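Local atomic coordinates of inorganic pyrophosphatase (Neisseria gonorrhoeae, PDB entry 5TEA), a protein that probably catalyses the magnesium-dependent hydrolysis of inorganic pyrophosphate into two phosphate ions, working as a homohexamer. Residues F147-Y150 with K151-K154. Numbering follows the deposited sequence.
Sequences FNHY and KDLK
H149 and D152 are joined twice, once through side chains and once through backbone. H149 ND1 donates a nearly straight bond (168°) to D152 OD2 at 2.7 Å; OD2 lies in the imidazole plane, while ND1 reaches it on the syn side, tilted 35° out of the carboxylate plane, and ring and carboxylate stand 83° apart. D152 N returns a bond of 2.9 Å to H149 O, closing a type I beta turn. The other carboxylate oxygen, D152 OD1, takes a bond from each of two waters, both of which also reach N148 O, one weakly; T159 OG1 bonds that same carbonyl. A third water links Y150 O to L153 N. At the two central positions of the turn, the Y150 and K151 side chains run side by side and point the same way. With Y150 CG lodged between its backbone N and carbonyl carbon, the phenol turns one face to K151, whose CG forms a CH-pi contact 3.9 Å from the ring centroid. F145 of a second subunit packs on H149 and D152. The whole illustrates a type I turn reinforced by a His-carboxylate hydrogen bond, where helix 137-149 gives way to loop, carrying Y150, a predicted substrate-binding residue of the pyrophosphatase active site.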
# COMPACT_ATOMS: atom_id res chain seq x y z
N PHE B 147 17.89 -15.84 5.27
CA PHE B 147 18.72 -16.55 4.31
C PHE B 147 19.09 -17.95 4.78
O PHE B 147 19.43 -18.78 3.94
CB PHE B 147 19.98 -15.72 3.99
CG PHE B 147 19.69 -14.60 3.04
CD1 PHE B 147 19.50 -14.86 1.69
CD2 PHE B 147 19.52 -13.29 3.50
CE1 PHE B 147 19.17 -13.85 0.79
CE2 PHE B 147 19.18 -12.27 2.60
CZ PHE B 147 19.03 -12.54 1.25
N ASN B 148 19.01 -18.23 6.08
CA ASN B 148 19.20 -19.59 6.58
C ASN B 148 18.00 -20.50 6.30
O ASN B 148 18.15 -21.73 6.32
CB ASN B 148 19.44 -19.57 8.10
CG ASN B 148 20.89 -19.27 8.45
OD1 ASN B 148 21.78 -19.45 7.63
ND2 ASN B 148 21.13 -18.86 9.70
N HIS B 149 16.84 -19.92 6.00
CA HIS B 149 15.62 -20.72 5.94
C HIS B 149 14.77 -20.54 4.68
O HIS B 149 13.74 -21.22 4.55
CB HIS B 149 14.76 -20.41 7.16
CG HIS B 149 15.36 -20.88 8.45
ND1 HIS B 149 15.29 -22.20 8.85
CD2 HIS B 149 16.07 -20.23 9.40
CE1 HIS B 149 15.91 -22.33 10.01
NE2 HIS B 149 16.40 -21.15 10.37
N TYR B 150 15.16 -19.68 3.74
CA TYR B 150 14.21 -19.31 2.69
C TYR B 150 13.95 -20.42 1.68
O TYR B 150 12.95 -20.34 0.95
CB TYR B 150 14.65 -18.03 1.97
CG TYR B 150 15.82 -18.20 1.03
CD1 TYR B 150 17.11 -18.40 1.50
CD2 TYR B 150 15.62 -18.14 -0.35
CE1 TYR B 150 18.18 -18.53 0.63
CE2 TYR B 150 16.68 -18.28 -1.23
CZ TYR B 150 17.96 -18.47 -0.73
OH TYR B 150 19.01 -18.61 -1.61
N LYS B 151 14.77 -21.46 1.65
CA LYS B 151 14.48 -22.62 0.82
C LYS B 151 13.92 -23.79 1.62
O LYS B 151 13.85 -24.91 1.10
CB LYS B 151 15.74 -23.05 0.06
CG LYS B 151 16.23 -22.01 -0.96
CD LYS B 151 17.47 -22.50 -1.67
CE LYS B 151 17.83 -21.64 -2.87
NZ LYS B 151 16.98 -21.95 -4.06
N ASP B 152 13.52 -23.57 2.87
CA ASP B 152 13.16 -24.70 3.73
C ASP B 152 11.98 -25.51 3.21
O ASP B 152 11.84 -26.67 3.59
CB ASP B 152 12.84 -24.24 5.15
CG ASP B 152 14.08 -24.14 6.00
OD1 ASP B 152 15.18 -24.24 5.42
OD2 ASP B 152 13.95 -23.97 7.23
N LEU B 153 11.11 -24.93 2.38
CA LEU B 153 9.94 -25.70 1.98
C LEU B 153 10.30 -26.83 1.03
O LEU B 153 9.55 -27.81 0.93
CB LEU B 153 8.88 -24.79 1.36
CG LEU B 153 8.30 -23.77 2.35
CD1 LEU B 153 7.08 -23.10 1.75
CD2 LEU B 153 7.94 -24.43 3.67
N LYS B 154 11.45 -26.75 0.35
CA LYS B 154 11.97 -27.83 -0.50
C LYS B 154 13.49 -27.62 -0.61
O LYS B 154 14.01 -27.08 -1.59
CB LYS B 154 11.31 -27.85 -1.88
O HOH W 1 16.63 -22.74 3.46
O HOH W 2 17.30 -24.58 6.86
O HOH W 3 11.08 -22.50 0.92